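Local atomic coordinates of trigger factor (Thermotoga maritima, PDB entry 2NSC), a protein that probably binds ribosomes and keeps newly made proteins in an open conformation as a chaperone, while also catalysing peptidyl-prolyl cis-trans isomerisation. Residues Gln26-Ala31 with Glu60-Tyr65; Lys30-Leu35 with Asn52-Lys57. All blocks are in the same frame, centred on the assembly; numbering follows the deposited sequence.

Contact 1 (Gln26-Ala31 with Glu60-Tyr65); sequences QAEDKA and EEFQEY
The first torsion of F62 (chi1 -176°) sets CG opposite the backbone N and carries the ring out from its own helix to E28 and A31, whereas E28 turns CG opposite its carbonyl carbon (chi1 -68°) and runs on extended past the ring. The two side chains cross at about a right angle. E28 CG lies 4.0 Å from F62 CE2, and E28 OE2 is 4.1 Å from the same ring carbon, with the carboxylate and ring planes 66° apart. That carboxylate is not held by the ring: its OE2 makes a salt bridge to K55 of helix 51-58. At the far end of the ring, F62 CZ is 3.7 Å from E28 O, which sits at the ring edge near its plane, and 3.8 Å from A31 CB, which approaches obliquely. The ring thus fills the junction of helix 21-36 with helix 62-71, meeting both carbon and oxygen atoms, in the ribosome-binding N-terminal domain of trigger factor. One turn along helix 62-71, Y65 adds a CB-to-CB contact with A31 at 4.0 Å, and its ring then leads away from 26-31. Cutting F62 back to an alanine would probably open a gap between the helices, taking the ring from the E28 methylenes and leaving A31 CB with Y65 CB alone among the partners described here. V32 and L35, farther along helix 21-36, also touch the F62 side chain.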
loop_
_atom_site.group_PDB
_atom_site.type_symbol
_atom_site.label_atom_id
_atom_site.label_comp_id
_atom_site.label_asym_id
_atom_site.label_seq_id
_atom_site.Cartn_x
_atom_site.Cartn_y
_atom_site.Cartn_z
ATOM N N GLN A 26 -7.862 -0.758 -4.749
ATOM C CA GLN A 26 -7.412 -1.255 -6.065
ATOM C C GLN A 26 -6.088 -2.046 -5.978
ATOM O O GLN A 26 -5.962 -3.120 -6.567
ATOM C CB GLN A 26 -7.326 -0.124 -7.091
ATOM C CG GLN A 26 -8.713 0.326 -7.623
ATOM C CD GLN A 26 -8.649 1.553 -8.545
ATOM O OE1 GLN A 26 -8.337 2.665 -8.105
ATOM N NE2 GLN A 26 -8.955 1.353 -9.824
ATOM N N ALA A 27 -5.136 -1.534 -5.204
ATOM C CA ALA A 27 -3.843 -2.195 -5.005
ATOM C C ALA A 27 -3.989 -3.509 -4.225
ATOM O O ALA A 27 -3.365 -4.510 -4.587
ATOM C CB ALA A 27 -2.874 -1.263 -4.302
ATOM N N GLU A 28 -4.806 -3.501 -3.166
ATOM C CA GLU A 28 -5.135 -4.724 -2.430
ATOM C C GLU A 28 -5.698 -5.791 -3.369
ATOM O O GLU A 28 -5.309 -6.941 -3.279
ATOM C CB GLU A 28 -6.128 -4.438 -1.301
ATOM C CG GLU A 28 -5.548 -3.594 -0.163
ATOM C CD GLU A 28 -6.531 -3.388 0.989
ATOM O OE1 GLU A 28 -7.274 -2.398 0.986
ATOM O OE2 GLU A 28 -6.563 -4.203 1.914
ATOM N N ASP A 29 -6.603 -5.395 -4.273
ATOM C CA ASP A 29 -7.178 -6.294 -5.282
ATOM C C ASP A 29 -6.110 -6.871 -6.231
ATOM O O ASP A 29 -6.186 -8.038 -6.608
ATOM C CB ASP A 29 -8.240 -5.565 -6.122
ATOM C CG ASP A 29 -9.554 -5.336 -5.379
ATOM O OD1 ASP A 29 -9.796 -6.015 -4.350
ATOM O OD2 ASP A 29 -10.368 -4.486 -5.847
ATOM N N LYS A 30 -5.140 -6.055 -6.651
ATOM C CA LYS A 30 -4.067 -6.570 -7.488
ATOM C C LYS A 30 -3.262 -7.585 -6.688
ATOM O O LYS A 30 -2.844 -8.611 -7.226
ATOM C CB LYS A 30 -3.142 -5.462 -7.970
ATOM C CG LYS A 30 -3.781 -4.450 -8.925
ATOM C CD LYS A 30 -2.807 -3.328 -9.261
ATOM C CE LYS A 30 -3.512 -2.199 -10.003
ATOM N NZ LYS A 30 -2.537 -1.146 -10.440
ATOM N N ALA A 31 -3.048 -7.295 -5.402
ATOM C CA ALA A 31 -2.303 -8.189 -4.517
ATOM C C ALA A 31 -2.979 -9.553 -4.393
ATOM O O ALA A 31 -2.317 -10.586 -4.443
ATOM C CB ALA A 31 -2.124 -7.546 -3.133
ATOM N N GLU A 60 0.823 -8.937 8.444
ATOM C CA GLU A 60 1.472 -7.667 8.076
ATOM C C GLU A 60 2.244 -7.732 6.758
ATOM O O GLU A 60 2.587 -6.701 6.193
ATOM C CB GLU A 60 2.361 -7.138 9.215
ATOM C CG GLU A 60 1.616 -6.981 10.552
ATOM C CD GLU A 60 2.319 -6.060 11.543
ATOM O OE1 GLU A 60 3.483 -6.339 11.916
ATOM O OE2 GLU A 60 1.693 -5.058 11.967
ATOM N N GLU A 61 2.499 -8.946 6.271
ATOM C CA GLU A 61 3.165 -9.142 4.989
ATOM C C GLU A 61 2.261 -8.797 3.805
ATOM O O GLU A 61 2.763 -8.476 2.729
ATOM C CB GLU A 61 3.669 -10.581 4.851
ATOM C CG GLU A 61 4.937 -10.704 4.011
ATOM C CD GLU A 61 5.290 -12.141 3.591
ATOM O OE1 GLU A 61 4.985 -13.109 4.347
ATOM O OE2 GLU A 61 5.880 -12.294 2.482
ATOM N N PHE A 62 0.940 -8.860 3.998
ATOM C CA PHE A 62 0.004 -8.536 2.925
ATOM C C PHE A 62 0.169 -7.086 2.490
ATOM O O PHE A 62 0.070 -6.792 1.299
ATOM C CB PHE A 62 -1.457 -8.814 3.302
ATOM C CG PHE A 62 -2.429 -8.583 2.158
ATOM C CD1 PHE A 62 -2.718 -9.616 1.248
ATOM C CD2 PHE A 62 -3.035 -7.338 1.977
ATOM C CE1 PHE A 62 -3.584 -9.424 0.176
ATOM C CE2 PHE A 62 -3.914 -7.122 0.900
ATOM C CZ PHE A 62 -4.197 -8.169 -0.004
ATOM N N GLN A 63 0.426 -6.201 3.458
ATOM C CA GLN A 63 0.675 -4.779 3.212
ATOM C C GLN A 63 1.844 -4.539 2.268
ATOM O O GLN A 63 1.837 -3.579 1.507
ATOM C CB GLN A 63 1.038 -4.047 4.510
ATOM C CG GLN A 63 -0.006 -3.946 5.573
ATOM C CD GLN A 63 0.457 -3.031 6.697
ATOM O OE1 GLN A 63 1.541 -2.414 6.627
ATOM N NE2 GLN A 63 -0.373 -2.909 7.730
ATOM N N GLU A 64 2.881 -5.374 2.380
ATOM C CA GLU A 64 4.066 -5.257 1.531
ATOM C C GLU A 64 3.686 -5.405 0.063
ATOM O O GLU A 64 4.157 -4.638 -0.782
ATOM C CB GLU A 64 5.112 -6.306 1.910
ATOM C CG GLU A 64 5.672 -6.130 3.322
ATOM C CD GLU A 64 6.184 -4.701 3.593
ATOM O OE1 GLU A 64 6.897 -4.114 2.734
ATOM O OE2 GLU A 64 5.871 -4.170 4.686
ATOM N N TYR A 65 2.827 -6.386 -0.221
ATOM C CA TYR A 65 2.311 -6.610 -1.575
ATOM C C TYR A 65 1.425 -5.454 -2.012
ATOM O O TYR A 65 1.500 -4.993 -3.158
ATOM C CB TYR A 65 1.562 -7.952 -1.662
ATOM C CG TYR A 65 2.483 -9.161 -1.750
ATOM C CD1 TYR A 65 3.290 -9.367 -2.887
ATOM C CD2 TYR A 65 2.573 -10.091 -0.693
ATOM C CE1 TYR A 65 4.154 -10.484 -2.993
ATOM C CE2 TYR A 65 3.463 -11.218 -0.788
ATOM C CZ TYR A 65 4.236 -11.400 -1.945
ATOM O OH TYR A 65 5.092 -12.481 -2.076
#

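Contact 2 (Lys30-Leu35 with Asn52-Lys57); sequences KAVRYL and NVLKMK
L54 reaches V32 and L35 with its side chain pointing from helix 51-58 toward helix 21-36, and the approach can be followed atom by atom. At its root, L54 CB is still 4.7 Å from L35 CD1, beyond close packing distance. L54 CG comes no nearer, 4.7 Å from L35 CD1, so the contact depends on the branches. Because chi1 is -71° and chi2 is 169°, CD1 continues the extended line of the side chain and enters the groove between V32 and L35. There L54 CD1 stands 4.0 Å from V32 CG1 and equally near V32 CA, so the methyl packs against the helix backbone as well as against a side chain. On the other side of that groove L54 CD1 lies 4.1 Å from L35 CB. The second branch is looser: L54 CD2 is 4.3 Å from L35 CB and 4.4 Å from L35 CD1. V32 contributes CG1 by holding it opposite the backbone N (chi1 172°), and its side chain meets that of L54 at an oblique angle. All these cross-contacts are apolar, and one leucine serves both partners, spaced three residues apart on a single helical face. The loop between the two helices carries the GFRxGxxP signature through which trigger factors dock on the ribosome; V53 packs on F44 within it and L54 on I49 at its close. Helix 51-58 thus lies along one flank of helix 21-36, with K51 and L58 also touching V32 and L35 respectively, while helix 62-71 takes the neighbouring face through Y65 on L35.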
loop_
_atom_site.group_PDB
_atom_site.type_symbol
_atom_site.label_atom_id
_atom_site.label_comp_id
_atom_site.label_asym_id
_atom_site.label_seq_id
_atom_site.Cartn_x
_atom_site.Cartn_y
_atom_site.Cartn_z
ATOM N N LYS A 30 -5.140 -6.055 -6.651
ATOM C CA LYS A 30 -4.067 -6.570 -7.488
ATOM C C LYS A 30 -3.262 -7.585 -6.688
ATOM O O LYS A 30 -2.844 -8.611 -7.226
ATOM C CB LYS A 30 -3.142 -5.462 -7.970
ATOM C CG LYS A 30 -3.781 -4.450 -8.925
ATOM C CD LYS A 30 -2.807 -3.328 -9.261
ATOM C CE LYS A 30 -3.512 -2.199 -10.003
ATOM N NZ LYS A 30 -2.537 -1.146 -10.440
ATOM N N ALA A 31 -3.048 -7.295 -5.402
ATOM C CA ALA A 31 -2.303 -8.189 -4.517
ATOM C C ALA A 31 -2.979 -9.553 -4.393
ATOM O O ALA A 31 -2.317 -10.586 -4.443
ATOM C CB ALA A 31 -2.124 -7.546 -3.133
ATOM N N VAL A 32 -4.301 -9.559 -4.237
ATOM C CA VAL A 32 -5.071 -10.811 -4.192
ATOM C C VAL A 32 -4.907 -11.592 -5.503
ATOM O O VAL A 32 -4.624 -12.785 -5.500
ATOM C CB VAL A 32 -6.576 -10.532 -3.877
ATOM C CG1 VAL A 32 -7.401 -11.776 -4.008
ATOM C CG2 VAL A 32 -6.732 -9.907 -2.480
ATOM N N ARG A 33 -5.078 -10.888 -6.615
ATOM C CA ARG A 33 -4.908 -11.424 -7.965
ATOM C C ARG A 33 -3.526 -12.061 -8.141
ATOM O O ARG A 33 -3.398 -13.163 -8.656
ATOM C CB ARG A 33 -5.083 -10.271 -8.960
ATOM C CG ARG A 33 -5.390 -10.646 -10.399
ATOM C CD ARG A 33 -5.853 -9.384 -11.152
ATOM N NE ARG A 33 -7.103 -8.940 -10.565
ATOM C CZ ARG A 33 -7.458 -7.684 -10.334
ATOM N NH1 ARG A 33 -6.657 -6.658 -10.635
ATOM N NH2 ARG A 33 -8.645 -7.467 -9.784
ATOM N N TYR A 34 -2.494 -11.344 -7.708
ATOM C CA TYR A 34 -1.113 -11.777 -7.869
ATOM C C TYR A 34 -0.842 -13.043 -7.056
ATOM O O TYR A 34 -0.214 -13.986 -7.532
ATOM C CB TYR A 34 -0.193 -10.643 -7.402
ATOM C CG TYR A 34 1.269 -10.991 -7.398
ATOM C CD1 TYR A 34 2.046 -10.835 -8.553
ATOM C CD2 TYR A 34 1.895 -11.434 -6.237
ATOM C CE1 TYR A 34 3.411 -11.147 -8.558
ATOM C CE2 TYR A 34 3.258 -11.742 -6.237
ATOM C CZ TYR A 34 4.004 -11.604 -7.401
ATOM O OH TYR A 34 5.349 -11.916 -7.406
ATOM N N LEU A 35 -1.315 -13.043 -5.813
ATOM C CA LEU A 35 -1.105 -14.153 -4.899
ATOM C C LEU A 35 -1.842 -15.410 -5.344
ATOM O O LEU A 35 -1.317 -16.513 -5.178
ATOM C CB LEU A 35 -1.525 -13.763 -3.493
ATOM C CG LEU A 35 -0.515 -12.814 -2.834
ATOM C CD1 LEU A 35 -1.119 -12.129 -1.613
ATOM C CD2 LEU A 35 0.788 -13.550 -2.471
ATOM N N ASN A 52 -9.932 -11.839 2.338
ATOM C CA ASN A 52 -9.919 -11.916 3.805
ATOM C C ASN A 52 -9.025 -12.998 4.382
ATOM O O ASN A 52 -8.468 -12.854 5.477
ATOM C CB ASN A 52 -11.341 -12.131 4.318
ATOM C CG ASN A 52 -12.195 -10.908 4.147
ATOM O OD1 ASN A 52 -11.686 -9.774 4.152
ATOM N ND2 ASN A 52 -13.504 -11.117 3.991
ATOM N N VAL A 53 -8.924 -14.091 3.640
ATOM C CA VAL A 53 -8.140 -15.242 4.037
ATOM C C VAL A 53 -6.667 -14.904 3.845
ATOM O O VAL A 53 -5.848 -15.144 4.731
ATOM C CB VAL A 53 -8.553 -16.477 3.221
ATOM C CG1 VAL A 53 -7.761 -17.712 3.645
ATOM C CG2 VAL A 53 -10.057 -16.719 3.383
ATOM N N LEU A 54 -6.336 -14.308 2.703
ATOM C CA LEU A 54 -4.963 -13.884 2.444
ATOM C C LEU A 54 -4.459 -12.899 3.507
ATOM O O LEU A 54 -3.381 -13.093 4.080
ATOM C CB LEU A 54 -4.833 -13.320 1.031
ATOM C CG LEU A 54 -4.942 -14.367 -0.085
ATOM C CD1 LEU A 54 -5.080 -13.694 -1.421
ATOM C CD2 LEU A 54 -3.743 -15.306 -0.097
ATOM N N LYS A 55 -5.259 -11.877 3.804
ATOM C CA LYS A 55 -4.918 -10.889 4.825
ATOM C C LYS A 55 -4.681 -11.525 6.185
ATOM O O LYS A 55 -3.833 -11.051 6.945
ATOM C CB LYS A 55 -6.009 -9.825 4.928
ATOM C CG LYS A 55 -6.338 -9.200 3.585
ATOM C CD LYS A 55 -7.321 -8.062 3.684
ATOM C CE LYS A 55 -6.621 -6.736 3.880
ATOM N NZ LYS A 55 -7.592 -5.623 3.697
ATOM N N MET A 56 -5.428 -12.594 6.485
ATOM C CA MET A 56 -5.320 -13.310 7.772
ATOM C C MET A 56 -4.062 -14.193 7.862
ATOM O O MET A 56 -3.313 -14.118 8.842
ATOM C CB MET A 56 -6.588 -14.136 8.037
ATOM C CG MET A 56 -6.573 -14.896 9.344
ATOM S SD MET A 56 -7.850 -16.165 9.431
ATOM C CE MET A 56 -7.222 -17.384 8.267
ATOM N N LYS A 57 -3.849 -15.017 6.834
ATOM C CA LYS A 57 -2.654 -15.856 6.708
ATOM C C LYS A 57 -1.364 -15.028 6.710
ATOM O O LYS A 57 -0.474 -15.245 7.542
ATOM C CB LYS A 57 -2.709 -16.681 5.410
ATOM C CG LYS A 57 -3.911 -17.606 5.263
ATOM C CD LYS A 57 -3.870 -18.726 6.262
ATOM C CE LYS A 57 -5.096 -19.600 6.155
ATOM N NZ LYS A 57 -4.870 -20.882 6.869
#

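From the N terminus the chain forms the two-stranded antiparallel sheet of 2-9 and 12-18 and then helix 21-36, the shared start of both contacts. Contact 2 closes the shorter loop, with 16 residues between its segments; contact 1 closes a longer one of 28. Their first segments overlap at K30 and A31, while 52-57 precedes 60-65, so the closures are nearly nested. Their centres lie about 7 Å apart. Packing joins them through Y65 on Y34, and the E28-K55 salt bridge spans from one contact to the other. Helix 21-36 is thereby tied to helices 51-58 and 62-71 together.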